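Local coordinates for protein hydrazine synthase alpha subunit (Candidatus Kuenenia stuttgartiensis, PDB 5C2V) that forms the part of hydrazine synthase that condenses hydroxylamine with ammonia to make hydrazine, carrying two c-type hemes and a six-bladed beta-propeller, at residues 164-169 against 188-193; 90-95 against 126-131; 585-590 against 626-631. All coordinates share one frame; numbering follows the deposited sequence.

In the fold
Contacts 1 and 2 are neighbours in the N-terminal six-bladed propeller, with centres about 9 Å apart. Strands 124-131, 154-171 and 186-191 are successive neighbours in one sheet; contact 1 is a pairing inside that blade, and contact 2 sets its strand 124-131 against the preceding blade. The two touch directly, for instance through I166 and Y130. Contact 3 lies far from both, its centre about 32 Å from that of contact 1 and about 41 Å from that of contact 2, and joins two loops flanking strands 596-599 and 605-609. Along the chain the order is contact 2, contact 1, contact 3, so propeller packing and the later loop junction are separate local assemblies.

Contact 1: 164-169 against 188-193; sequences GMIIFS and YRLDTQ
F168 and Y188 are joined by two good backbone bonds in an antiparallel ladder between strands 165-169 and 188-191, whose axes run at 152° and come within 4.5 Å. They are a hydrogen-bonded pair: F168 N donates to Y188 O at 2.9 Å, and Y188 N returns the bond to F168 O. Farther along, I166 N donates to L190 O at 2.9 Å, while the return bond from L190 N is weak and bent.

M165 can be followed from root to tip. Its CB lies 3.7 Å from L190 O. The chain then bends at both chi2 (-77°) and chi3 (-64°), and the folded end lies across the partner backbone instead of extending away from it: SD stands near D191 CA, and CE rests 3.6 Å from D191 N.

F168, I166, Y188 and L190 share the other face of the sheet. The F168 ring takes Y188 CB over one face, off its centre, with CB 3.8 Å from the ring centroid, a CH-pi contact. The two ring planes are nearly parallel but displaced, with centroids 5.5 Å apart, which leaves little overlap. The I166 and L190 side chains run alongside each other in one direction, CB of I166 being 3.8 Å from L190 CD2.

R189, on the M165 face, carries its charge beyond the contact, to a salt bridge with D219 and a cation-pi contact with W264. Every touching residue is buried. The pair forms the middle of a propeller blade: strand 124-131 flanks 154-171 on one side, strand 216-220 flanks 186-191 on the other, and helix 196-201 covers M165 and D191.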
ATOM      1  N   GLY D 164      42.833 -10.778  12.976  1.00 86.97           N
ATOM      2  CA  GLY D 164      41.462 -10.952  12.550  1.00 76.02           C
ATOM      3  C   GLY D 164      41.252 -10.576  11.101  1.00 78.91           C
ATOM      4  O   GLY D 164      42.197 -10.458  10.321  1.00 75.93           O
ATOM      5  N   MET D 165      39.988 -10.391  10.748  1.00 72.00           N
ATOM      6  CA  MET D 165      39.594  -9.975   9.416  1.00 63.08           C
ATOM      7  C   MET D 165      38.852  -8.653   9.531  1.00 70.88           C
ATOM      8  O   MET D 165      38.371  -8.300  10.609  1.00 67.98           O
ATOM      9  CB  MET D 165      38.712 -11.034   8.756  1.00 62.28           C
ATOM     10  CG  MET D 165      39.346 -12.412   8.666  1.00 41.68           C
ATOM     11  SD  MET D 165      40.569 -12.524   7.349  1.00 63.04           S
ATOM     12  CE  MET D 165      39.528 -12.269   5.914  1.00 62.96           C
ATOM     13  N   ILE D 166      38.765  -7.914   8.431  1.00 72.65           N
ATOM     14  CA  ILE D 166      38.008  -6.670   8.435  1.00 69.11           C
ATOM     15  C   ILE D 166      36.890  -6.703   7.402  1.00 62.24           C
ATOM     16  O   ILE D 166      37.141  -6.782   6.201  1.00 67.66           O
ATOM     17  CB  ILE D 166      38.909  -5.451   8.169  1.00 68.39           C
ATOM     18  CG1 ILE D 166      39.862  -5.230   9.344  1.00 66.07           C
ATOM     19  CG2 ILE D 166      38.064  -4.207   7.948  1.00 77.62           C
ATOM     20  CD1 ILE D 166      40.707  -3.981   9.219  1.00 52.14           C
ATOM     21  N   ILE D 167      35.652  -6.648   7.881  1.00 67.73           N
ATOM     22  CA  ILE D 167      34.496  -6.605   6.994  1.00 70.98           C
ATOM     23  C   ILE D 167      34.071  -5.160   6.789  1.00 54.14           C
ATOM     24  O   ILE D 167      33.722  -4.473   7.746  1.00 53.67           O
ATOM     25  CB  ILE D 167      33.309  -7.410   7.558  1.00 69.75           C
ATOM     26  CG1 ILE D 167      33.776  -8.778   8.065  1.00 69.45           C
ATOM     27  CG2 ILE D 167      32.218  -7.556   6.508  1.00 57.48           C
ATOM     28  CD1 ILE D 167      34.389  -9.653   6.996  1.00 56.63           C
ATOM     29  N   PHE D 168      34.099  -4.689   5.546  1.00 59.42           N
ATOM     30  CA  PHE D 168      33.731  -3.299   5.292  1.00 73.26           C
ATOM     31  C   PHE D 168      32.823  -3.157   4.079  1.00 69.77           C
ATOM     32  O   PHE D 168      32.665  -4.090   3.298  1.00 55.24           O
ATOM     33  CB  PHE D 168      34.984  -2.432   5.115  1.00 70.60           C
ATOM     34  CG  PHE D 168      35.710  -2.659   3.816  1.00 63.06           C
ATOM     35  CD1 PHE D 168      36.639  -3.678   3.694  1.00 53.64           C
ATOM     36  CD2 PHE D 168      35.476  -1.838   2.724  1.00 49.75           C
ATOM     37  CE1 PHE D 168      37.312  -3.882   2.502  1.00 53.81           C
ATOM     38  CE2 PHE D 168      36.142  -2.039   1.530  1.00 43.55           C
ATOM     39  CZ  PHE D 168      37.063  -3.061   1.419  1.00 55.23           C
ATOM     40  N   SER D 169      32.217  -1.983   3.933  1.00 70.96           N
ATOM     41  CA  SER D 169      31.393  -1.702   2.767  1.00 52.03           C
ATOM     42  C   SER D 169      32.195  -0.891   1.760  1.00 56.10           C
ATOM     43  O   SER D 169      32.913   0.032   2.133  1.00 55.69           O
ATOM     44  CB  SER D 169      30.121  -0.952   3.166  1.00 65.88           C
ATOM     45  OG  SER D 169      29.338  -0.637   2.028  1.00 63.50           O
ATOM     46  N   TYR D 188      32.877  -6.406   1.608  1.00 51.95           N
ATOM     47  CA  TYR D 188      34.177  -7.015   1.375  1.00 61.71           C
ATOM     48  C   TYR D 188      34.756  -7.572   2.669  1.00 55.33           C
ATOM     49  O   TYR D 188      34.655  -6.941   3.730  1.00 62.23           O
ATOM     50  CB  TYR D 188      35.159  -6.000   0.784  1.00 53.33           C
ATOM     51  CG  TYR D 188      34.928  -5.637  -0.664  1.00 54.03           C
ATOM     52  CD1 TYR D 188      34.052  -4.619  -1.016  1.00 59.35           C
ATOM     53  CD2 TYR D 188      35.611  -6.293  -1.680  1.00 55.84           C
ATOM     54  CE1 TYR D 188      33.848  -4.277  -2.339  1.00 47.04           C
ATOM     55  CE2 TYR D 188      35.415  -5.959  -3.006  1.00 61.66           C
ATOM     56  CZ  TYR D 188      34.532  -4.950  -3.330  1.00 52.92           C
ATOM     57  OH  TYR D 188      34.333  -4.614  -4.649  1.00 74.83           O
ATOM     58  N   ARG D 189      35.359  -8.753   2.578  1.00 57.93           N
ATOM     59  CA  ARG D 189      36.163  -9.283   3.671  1.00 74.21           C
ATOM     60  C   ARG D 189      37.634  -9.013   3.371  1.00 60.74           C
ATOM     61  O   ARG D 189      38.072  -9.092   2.220  1.00 50.52           O
ATOM     62  CB  ARG D 189      35.907 -10.778   3.884  1.00 54.27           C
ATOM     63  CG  ARG D 189      36.349 -11.686   2.749  1.00 60.96           C
ATOM     64  CD  ARG D 189      36.204 -13.147   3.148  1.00 55.96           C
ATOM     65  NE  ARG D 189      36.494 -14.058   2.045  1.00 47.94           N
ATOM     66  CZ  ARG D 189      36.462 -15.384   2.146  1.00 48.86           C
ATOM     67  NH1 ARG D 189      36.155 -15.954   3.303  1.00 49.51           N
ATOM     68  NH2 ARG D 189      36.739 -16.139   1.092  1.00 51.92           N
ATOM     69  N   LEU D 190      38.389  -8.680   4.412  1.00 59.86           N
ATOM     70  CA  LEU D 190      39.764  -8.232   4.243  1.00 71.94           C
ATOM     71  C   LEU D 190      40.726  -8.967   5.170  1.00 71.94           C
ATOM     72  O   LEU D 190      40.592  -8.911   6.394  1.00 64.20           O
ATOM     73  CB  LEU D 190      39.852  -6.719   4.478  1.00 67.04           C
ATOM     74  CG  LEU D 190      41.204  -6.004   4.399  1.00 71.15           C
ATOM     75  CD1 LEU D 190      41.015  -4.607   3.846  1.00 56.53           C
ATOM     76  CD2 LEU D 190      41.868  -5.925   5.764  1.00 77.49           C
ATOM     77  N   ASP D 191      41.692  -9.657   4.573  1.00 70.67           N
ATOM     78  CA  ASP D 191      42.775 -10.269   5.327  1.00 69.08           C
ATOM     79  C   ASP D 191      43.841  -9.217   5.606  1.00 62.22           C
ATOM     80  O   ASP D 191      44.400  -8.610   4.679  1.00 59.15           O
ATOM     81  CB  ASP D 191      43.370 -11.459   4.569  1.00 73.26           C
ATOM     82  CG  ASP D 191      44.182 -12.377   5.466  1.00 83.58           C
ATOM     83  OD1 ASP D 191      44.894 -11.873   6.361  1.00 75.86           O
ATOM     84  OD2 ASP D 191      44.106 -13.609   5.280  1.00 87.95           O
ATOM     85  N   THR D 192      44.105  -9.012   6.894  1.00 57.19           N
ATOM     86  CA  THR D 192      45.023  -7.982   7.363  1.00 72.86           C
ATOM     87  C   THR D 192      46.482  -8.424   7.312  1.00 73.75           C
ATOM     88  O   THR D 192      47.387  -7.592   7.364  1.00 81.54           O
ATOM     89  CB  THR D 192      44.693  -7.565   8.811  1.00 75.52           C
ATOM     90  OG1 THR D 192      44.919  -8.671   9.694  1.00 57.52           O
ATOM     91  CG2 THR D 192      43.244  -7.120   8.927  1.00 65.58           C
ATOM     92  N   GLN D 193      46.709  -9.729   7.219  1.00 69.72           N
ATOM     93  CA  GLN D 193      48.070 -10.253   7.247  1.00 71.40           C
ATOM     94  C   GLN D 193      48.646 -10.497   5.856  1.00 73.81           C
ATOM     95  O   GLN D 193      49.787 -10.939   5.725  1.00 92.01           O
ATOM     96  CB  GLN D 193      48.126 -11.540   8.075  1.00 58.46           C
ATOM     97  CG  GLN D 193      47.959 -11.303   9.570  1.00 67.29           C
ATOM     98  CD  GLN D 193      48.962 -10.303  10.124  1.00 65.34           C
ATOM     99  OE1 GLN D 193      50.056 -10.133   9.584  1.00 63.38           O
ATOM    100  NE2 GLN D 193      48.588  -9.633  11.208  1.00 54.41           N
TER

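Contact 2: 90-95 against 126-131; sequences KFAFAG and RSPIYY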
ATOM      1  N   LYS D  90      42.980   0.043  20.086  1.00 68.25           N
ATOM      2  CA  LYS D  90      43.092   0.504  18.705  1.00 83.23           C
ATOM      3  C   LYS D  90      41.733   0.463  18.011  1.00 83.52           C
ATOM      4  O   LYS D  90      40.802  -0.182  18.493  1.00 77.00           O
ATOM      5  CB  LYS D  90      44.108  -0.338  17.927  1.00 63.27           C
ATOM      6  CG  LYS D  90      43.501  -1.509  17.169  1.00 75.54           C
ATOM      7  CD  LYS D  90      44.540  -2.243  16.336  1.00 62.83           C
ATOM      8  CE  LYS D  90      43.894  -3.332  15.492  1.00 58.70           C
ATOM      9  NZ  LYS D  90      44.893  -4.095  14.695  1.00 75.76           N
ATOM     10  N   PHE D  91      41.620   1.158  16.884  1.00 83.04           N
ATOM     11  CA  PHE D  91      40.377   1.164  16.128  1.00 78.02           C
ATOM     12  C   PHE D  91      40.609   1.307  14.626  1.00 70.02           C
ATOM     13  O   PHE D  91      41.682   1.726  14.181  1.00 78.45           O
ATOM     14  CB  PHE D  91      39.455   2.285  16.623  1.00 65.59           C
ATOM     15  CG  PHE D  91      39.948   3.666  16.302  1.00 78.61           C
ATOM     16  CD1 PHE D  91      39.497   4.333  15.172  1.00 83.66           C
ATOM     17  CD2 PHE D  91      40.854   4.302  17.131  1.00 86.15           C
ATOM     18  CE1 PHE D  91      39.948   5.605  14.877  1.00 82.08           C
ATOM     19  CE2 PHE D  91      41.305   5.572  16.840  1.00 88.43           C
ATOM     20  CZ  PHE D  91      40.853   6.224  15.712  1.00 90.30           C
ATOM     21  N   ALA D  92      39.586   0.952  13.854  1.00 70.20           N
ATOM     22  CA  ALA D  92      39.614   1.087  12.405  1.00 71.97           C
ATOM     23  C   ALA D  92      38.570   2.103  11.962  1.00 79.27           C
ATOM     24  O   ALA D  92      37.579   2.327  12.658  1.00 65.02           O
ATOM     25  CB  ALA D  92      39.372  -0.255  11.735  1.00 61.48           C
ATOM     26  N   PHE D  93      38.793   2.716  10.805  1.00 81.83           N
ATOM     27  CA  PHE D  93      37.897   3.755  10.320  1.00 64.31           C
ATOM     28  C   PHE D  93      38.007   3.966   8.816  1.00 65.39           C
ATOM     29  O   PHE D  93      38.813   3.326   8.140  1.00 65.97           O
ATOM     30  CB  PHE D  93      38.178   5.072  11.049  1.00 71.76           C
ATOM     31  CG  PHE D  93      39.560   5.621  10.808  1.00 81.37           C
ATOM     32  CD1 PHE D  93      40.646   5.143  11.523  1.00 85.35           C
ATOM     33  CD2 PHE D  93      39.770   6.623   9.873  1.00 82.85           C
ATOM     34  CE1 PHE D  93      41.916   5.648  11.305  1.00 83.49           C
ATOM     35  CE2 PHE D  93      41.037   7.132   9.652  1.00 83.30           C
ATOM     36  CZ  PHE D  93      42.110   6.644  10.370  1.00 78.08           C
ATOM     37  N   ALA D  94      37.185   4.875   8.303  1.00 75.55           N
ATOM     38  CA  ALA D  94      37.262   5.291   6.911  1.00 61.12           C
ATOM     39  C   ALA D  94      37.810   6.706   6.856  1.00 65.78           C
ATOM     40  O   ALA D  94      37.417   7.559   7.652  1.00 59.39           O
ATOM     41  CB  ALA D  94      35.900   5.214   6.247  1.00 69.37           C
ATOM     42  N   GLY D  95      38.722   6.962   5.925  1.00 67.21           N
ATOM     43  CA  GLY D  95      39.351   8.266   5.866  1.00 67.63           C
ATOM     44  C   GLY D  95      39.890   8.698   4.518  1.00 73.85           C
ATOM     45  O   GLY D  95      40.181   7.875   3.648  1.00 75.58           O
ATOM     46  N   ARG D 126      33.988   2.379   3.398  1.00 56.37           N
ATOM     47  CA  ARG D 126      33.554   2.856   4.708  1.00 52.15           C
ATOM     48  C   ARG D 126      32.969   1.755   5.598  1.00 59.86           C
ATOM     49  O   ARG D 126      32.811   0.605   5.176  1.00 52.61           O
ATOM     50  CB  ARG D 126      32.527   3.980   4.549  1.00 71.07           C
ATOM     51  CG  ARG D 126      31.268   3.584   3.795  1.00 63.85           C
ATOM     52  CD  ARG D 126      30.297   4.751   3.709  1.00 56.66           C
ATOM     53  NE  ARG D 126      29.905   5.234   5.031  1.00 50.84           N
ATOM     54  CZ  ARG D 126      28.789   4.877   5.657  1.00 66.32           C
ATOM     55  NH1 ARG D 126      27.945   4.033   5.080  1.00 67.20           N
ATOM     56  NH2 ARG D 126      28.514   5.366   6.858  1.00 56.14           N
ATOM     57  N   SER D 127      32.633   2.151   6.825  1.00 62.80           N
ATOM     58  CA  SER D 127      32.096   1.264   7.861  1.00 74.59           C
ATOM     59  C   SER D 127      32.851  -0.058   8.036  1.00 71.48           C
ATOM     60  O   SER D 127      32.274  -1.129   7.850  1.00 81.40           O
ATOM     61  CB  SER D 127      30.622   0.970   7.576  1.00 80.75           C
ATOM     62  OG  SER D 127      29.845   2.152   7.652  1.00 78.08           O
ATOM     63  N   PRO D 128      34.145   0.009   8.395  1.00 79.23           N
ATOM     64  CA  PRO D 128      34.893  -1.222   8.667  1.00 73.42           C
ATOM     65  C   PRO D 128      34.580  -1.802  10.046  1.00 65.49           C
ATOM     66  O   PRO D 128      34.338  -1.044  10.985  1.00 62.47           O
ATOM     67  CB  PRO D 128      36.347  -0.764   8.584  1.00 80.94           C
ATOM     68  CG  PRO D 128      36.304   0.644   9.065  1.00 75.70           C
ATOM     69  CD  PRO D 128      34.976   1.209   8.614  1.00 80.76           C
ATOM     70  N   ILE D 129      34.585  -3.126  10.162  1.00 69.62           N
ATOM     71  CA  ILE D 129      34.446  -3.789  11.455  1.00 74.71           C
ATOM     72  C   ILE D 129      35.426  -4.949  11.562  1.00 63.51           C
ATOM     73  O   ILE D 129      35.867  -5.498  10.550  1.00 47.66           O
ATOM     74  CB  ILE D 129      33.015  -4.325  11.695  1.00 56.87           C
ATOM     75  CG1 ILE D 129      32.626  -5.325  10.604  1.00 52.86           C
ATOM     76  CG2 ILE D 129      32.010  -3.183  11.779  1.00 70.96           C
ATOM     77  CD1 ILE D 129      31.301  -6.009  10.848  1.00 57.87           C
ATOM     78  N   TYR D 130      35.764  -5.320  12.793  1.00 62.02           N
ATOM     79  CA  TYR D 130      36.648  -6.453  13.024  1.00 67.75           C
ATOM     80  C   TYR D 130      35.846  -7.729  13.231  1.00 63.98           C
ATOM     81  O   TYR D 130      34.899  -7.764  14.016  1.00 63.88           O
ATOM     82  CB  TYR D 130      37.554  -6.205  14.232  1.00 61.41           C
ATOM     83  CG  TYR D 130      38.578  -5.114  14.019  1.00 63.44           C
ATOM     84  CD1 TYR D 130      39.618  -5.277  13.113  1.00 63.18           C
ATOM     85  CD2 TYR D 130      38.512  -3.925  14.732  1.00 70.95           C
ATOM     86  CE1 TYR D 130      40.558  -4.284  12.917  1.00 61.58           C
ATOM     87  CE2 TYR D 130      39.448  -2.925  14.545  1.00 72.16           C
ATOM     88  CZ  TYR D 130      40.470  -3.111  13.636  1.00 60.60           C
ATOM     89  OH  TYR D 130      41.405  -2.121  13.444  1.00 61.73           O
ATOM     90  N   TYR D 131      36.227  -8.770  12.505  1.00 55.03           N
ATOM     91  CA  TYR D 131      35.644 -10.089  12.684  1.00 72.10           C
ATOM     92  C   TYR D 131      36.768 -11.055  12.993  1.00 72.36           C
ATOM     93  O   TYR D 131      37.656 -11.256  12.172  1.00 62.21           O
ATOM     94  CB  TYR D 131      34.881 -10.528  11.438  1.00 61.28           C
ATOM     95  CG  TYR D 131      34.183 -11.859  11.586  1.00 56.77           C
ATOM     96  CD1 TYR D 131      33.110 -12.006  12.454  1.00 50.44           C
ATOM     97  CD2 TYR D 131      34.591 -12.967  10.854  1.00 55.23           C
ATOM     98  CE1 TYR D 131      32.465 -13.219  12.594  1.00 46.85           C
ATOM     99  CE2 TYR D 131      33.952 -14.185  10.987  1.00 58.79           C
ATOM    100  CZ  TYR D 131      32.890 -14.304  11.858  1.00 67.41           C
ATOM    101  OH  TYR D 131      32.245 -15.511  11.994  1.00 64.12           O
TER
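A92 and A94 meet P128, Y130 and R126 in a packing contact between two neighbouring blades of the beta-propeller. Strand 90-97 is the second strand of the blade spanning 76-117, and strand 124-131 is the first strand of the next. The strands run nearly antiparallel, at 164°, yet they belong to different sheets, and there is no backbone pairing between the two segments; their axes come within 5.8 Å. Side chains of 126-131 pack partly on the backbone of 90-95, with P128 CG 3.7 Å from both F93 N and F93 CA. What 90-95 turns toward its partner are the alanine methyls.

At one end, A94 CB rests 3.7 Å from R126 CA, with the arginine chain leading off to a salt bridge between NE and D81. P128 and Y130 both direct their CB toward the first strand, and in return A92 points its methyl at them. That methyl lies between P128 CG, at 4.2 Å, and Y130 CZ, nearer at 3.6 Å. F91 and F93 point away from 126-131, onto the other face of their sheet, where both touch M108.

Y130 runs its CE2, CZ and OH past the A92 methyl. Its ring also meets Y85 edge-to-face, and beyond it lies I166 of the blade it belongs to. K90, extended beyond CG, crosses the phenol obliquely on its way to a salt bridge with E107. K90 CE lies beside the hydroxyl end of Y130, 3.4 Å from OH, closer than K90 NZ, which is 4.2 Å from the same oxygen.

Contact 3: 585-590 against 626-631; sequences RSHYDS and SGTTSQ
H587 and T628 mark the firmer part of this contact between two irregular loops, where H587 N donates to T628 O at 2.8 Å with an N-H...O angle of 157°, the donor tilted slightly from the carbonyl plane. The same carbonyl oxygen also lies 3.1 Å from S586 CA, a CA-H...O contact, so T628 O is approached by two consecutive residues. T628 OG1 stands over one face of the H587 imidazole, placed there by a chi1 of -172° that sets it anti to its own backbone N. F416 also stacks on the imidazole, and Y551 meets it edge-to-face.

A second firm point lies at the other end. Q631 bends at chi2 (-64°), which brings its CD round toward the first loop, and NE2 donates to D589 O at 2.8 Å. Between these points T629 OG1 donates to Y588 O; the modelled separation is very short, so its exact length is doubtful. The same caution applies to the S630 hydroxyl and the D589 carboxylate, whose OD2 accepts from D583 N.

The buried side continues behind Y588, whose ring turns away from 626-631 toward W580 and W428 and whose hydroxyl bonds to Y551 O; W85 of the gamma subunit packs on it. On the solvent side the contact thins: R585 and G627 are exposed and face each other mainly through backbone oxygens, R585 O and G627 O being 3.6 Å apart.

The chemistry is thus largely polar. Two bonds of ordinary length, H587 N to T628 O and Q631 NE2 to D589 O, tie the loop after strand 553-556 to the one ahead of helix 646-657, and the hydroxyls of T629 and S630 may add to them.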
ATOM      1  N   ARG D 585      34.420 -38.624  -8.010  1.00 57.39           N
ATOM      2  CA  ARG D 585      35.465 -37.950  -8.772  1.00 51.60           C
ATOM      3  C   ARG D 585      35.018 -36.565  -9.238  1.00 57.27           C
ATOM      4  O   ARG D 585      35.727 -35.897  -9.988  1.00 56.74           O
ATOM      5  CB  ARG D 585      35.901 -38.806  -9.967  1.00 59.81           C
ATOM      6  CG  ARG D 585      34.766 -39.382 -10.797  1.00 69.79           C
ATOM      7  CD  ARG D 585      35.301 -40.302 -11.887  1.00 54.85           C
ATOM      8  NE  ARG D 585      34.236 -41.016 -12.587  1.00 66.98           N
ATOM      9  CZ  ARG D 585      34.428 -41.783 -13.656  1.00 64.05           C
ATOM     10  NH1 ARG D 585      35.647 -41.937 -14.152  1.00 86.61           N
ATOM     11  NH2 ARG D 585      33.401 -42.395 -14.229  1.00 81.92           N
ATOM     12  N   SER D 586      33.836 -36.142  -8.796  1.00 75.38           N
ATOM     13  CA  SER D 586      33.293 -34.846  -9.196  1.00 64.74           C
ATOM     14  C   SER D 586      33.012 -33.912  -8.019  1.00 53.67           C
ATOM     15  O   SER D 586      32.772 -34.361  -6.897  1.00 66.93           O
ATOM     16  CB  SER D 586      32.007 -35.042 -10.002  1.00 49.28           C
ATOM     17  OG  SER D 586      32.247 -35.798 -11.176  1.00 72.85           O
ATOM     18  N   HIS D 587      33.057 -32.608  -8.284  1.00 63.66           N
ATOM     19  CA  HIS D 587      32.605 -31.608  -7.321  1.00 66.90           C
ATOM     20  C   HIS D 587      31.082 -31.583  -7.274  1.00 56.72           C
ATOM     21  O   HIS D 587      30.477 -31.646  -6.204  1.00 58.51           O
ATOM     22  CB  HIS D 587      33.139 -30.219  -7.680  1.00 71.10           C
ATOM     23  CG  HIS D 587      34.609 -30.050  -7.445  1.00 69.42           C
ATOM     24  ND1 HIS D 587      35.438 -29.423  -8.349  1.00 61.04           N
ATOM     25  CD2 HIS D 587      35.393 -30.411  -6.404  1.00 70.85           C
ATOM     26  CE1 HIS D 587      36.672 -29.412  -7.879  1.00 64.49           C
ATOM     27  NE2 HIS D 587      36.672 -30.006  -6.699  1.00 68.66           N
ATOM     28  N   TYR D 588      30.472 -31.484  -8.453  1.00 46.15           N
ATOM     29  CA  TYR D 588      29.019 -31.529  -8.594  1.00 63.55           C
ATOM     30  C   TYR D 588      28.618 -32.257  -9.869  1.00 65.17           C
ATOM     31  O   TYR D 588      29.201 -32.035 -10.931  1.00 64.06           O
ATOM     32  CB  TYR D 588      28.422 -30.121  -8.602  1.00 43.57           C
ATOM     33  CG  TYR D 588      28.424 -29.429  -7.261  1.00 29.29           C
ATOM     34  CD1 TYR D 588      27.632 -29.891  -6.217  1.00 28.89           C
ATOM     35  CD2 TYR D 588      29.201 -28.302  -7.044  1.00 30.43           C
ATOM     36  CE1 TYR D 588      27.626 -29.256  -4.990  1.00 24.46           C
ATOM     37  CE2 TYR D 588      29.201 -27.660  -5.824  1.00 26.74           C
ATOM     38  CZ  TYR D 588      28.413 -28.140  -4.800  1.00 26.26           C
ATOM     39  OH  TYR D 588      28.413 -27.500  -3.581  1.00 35.00           O
ATOM     40  N   ASP D 589      27.627 -33.134  -9.757  1.00 65.73           N
ATOM     41  CA  ASP D 589      27.100 -33.847 -10.915  1.00 67.59           C
ATOM     42  C   ASP D 589      25.823 -33.221 -11.475  1.00 70.85           C
ATOM     43  O   ASP D 589      25.213 -33.768 -12.392  1.00 71.07           O
ATOM     44  CB  ASP D 589      26.852 -35.311 -10.561  1.00 81.41           C
ATOM     45  CG  ASP D 589      28.122 -36.033 -10.167  1.00 64.97           C
ATOM     46  OD1 ASP D 589      28.954 -36.296 -11.060  1.00 57.73           O
ATOM     47  OD2 ASP D 589      28.286 -36.337  -8.968  1.00 53.00           O
ATOM     48  N   SER D 590      25.402 -32.093 -10.910  1.00 69.27           N
ATOM     49  CA  SER D 590      24.196 -31.414 -11.380  1.00 54.94           C
ATOM     50  C   SER D 590      24.428 -30.733 -12.728  1.00 60.77           C
ATOM     51  O   SER D 590      25.508 -30.198 -12.980  1.00 69.32           O
ATOM     52  CB  SER D 590      23.721 -30.388 -10.348  1.00 47.96           C
ATOM     53  OG  SER D 590      24.736 -29.443 -10.060  1.00 51.00           O
ATOM     54  N   SER D 626      39.025 -30.071 -16.945  1.00 99.94           N
ATOM     55  CA  SER D 626      39.300 -31.343 -16.286  1.00101.97           C
ATOM     56  C   SER D 626      38.067 -32.243 -16.215  1.00104.56           C
ATOM     57  O   SER D 626      37.041 -31.967 -16.838  1.00 97.42           O
ATOM     58  CB  SER D 626      39.847 -31.104 -14.878  1.00 82.71           C
ATOM     59  OG  SER D 626      40.102 -32.333 -14.220  1.00 84.66           O
ATOM     60  N   GLY D 627      38.189 -33.323 -15.450  1.00 88.87           N
ATOM     61  CA  GLY D 627      37.128 -34.302 -15.297  1.00 70.20           C
ATOM     62  C   GLY D 627      36.354 -34.175 -13.997  1.00 73.49           C
ATOM     63  O   GLY D 627      35.770 -35.149 -13.522  1.00 74.06           O
ATOM     64  N   THR D 628      36.342 -32.979 -13.419  1.00 67.05           N
ATOM     65  CA  THR D 628      35.793 -32.784 -12.079  1.00 71.28           C
ATOM     66  C   THR D 628      34.270 -32.632 -12.065  1.00 74.49           C
ATOM     67  O   THR D 628      33.683 -32.355 -11.019  1.00 58.99           O
ATOM     68  CB  THR D 628      36.420 -31.557 -11.388  1.00 75.10           C
ATOM     69  OG1 THR D 628      35.995 -31.507 -10.020  1.00 87.18           O
ATOM     70  CG2 THR D 628      36.005 -30.281 -12.088  1.00 72.50           C
ATOM     71  N   THR D 629      33.633 -32.776 -13.224  1.00 55.56           N
ATOM     72  CA  THR D 629      32.176 -32.892 -13.268  1.00 63.13           C
ATOM     73  C   THR D 629      31.733 -33.825 -14.394  1.00 61.18           C
ATOM     74  O   THR D 629      32.418 -33.966 -15.409  1.00 54.64           O
ATOM     75  CB  THR D 629      31.491 -31.520 -13.438  1.00 74.63           C
ATOM     76  OG1 THR D 629      30.080 -31.661 -13.228  1.00 54.89           O
ATOM     77  CG2 THR D 629      31.740 -30.952 -14.826  1.00 68.46           C
ATOM     78  N   SER D 630      30.590 -34.474 -14.198  1.00 56.92           N
ATOM     79  CA  SER D 630      30.071 -35.435 -15.165  1.00 46.42           C
ATOM     80  C   SER D 630      29.370 -34.757 -16.339  1.00 52.31           C
ATOM     81  O   SER D 630      29.389 -35.261 -17.461  1.00 57.46           O
ATOM     82  CB  SER D 630      29.104 -36.405 -14.482  1.00 57.87           C
ATOM     83  OG  SER D 630      29.617 -36.846 -13.237  1.00 78.15           O
ATOM     84  N   GLN D 631      28.753 -33.612 -16.069  1.00 63.61           N
ATOM     85  CA  GLN D 631      27.912 -32.940 -17.052  1.00 58.65           C
ATOM     86  C   GLN D 631      28.697 -31.981 -17.940  1.00 56.49           C
ATOM     87  O   GLN D 631      29.718 -31.436 -17.519  1.00 66.86           O
ATOM     88  CB  GLN D 631      26.785 -32.184 -16.345  1.00 65.58           C
ATOM     89  CG  GLN D 631      26.128 -32.967 -15.225  1.00 59.57           C
ATOM     90  CD  GLN D 631      25.413 -34.216 -15.708  1.00 62.45           C
ATOM     91  OE1 GLN D 631      25.117 -34.361 -16.895  1.00 58.46           O
ATOM     92  NE2 GLN D 631      25.134 -35.129 -14.785  1.00 70.86           N
TER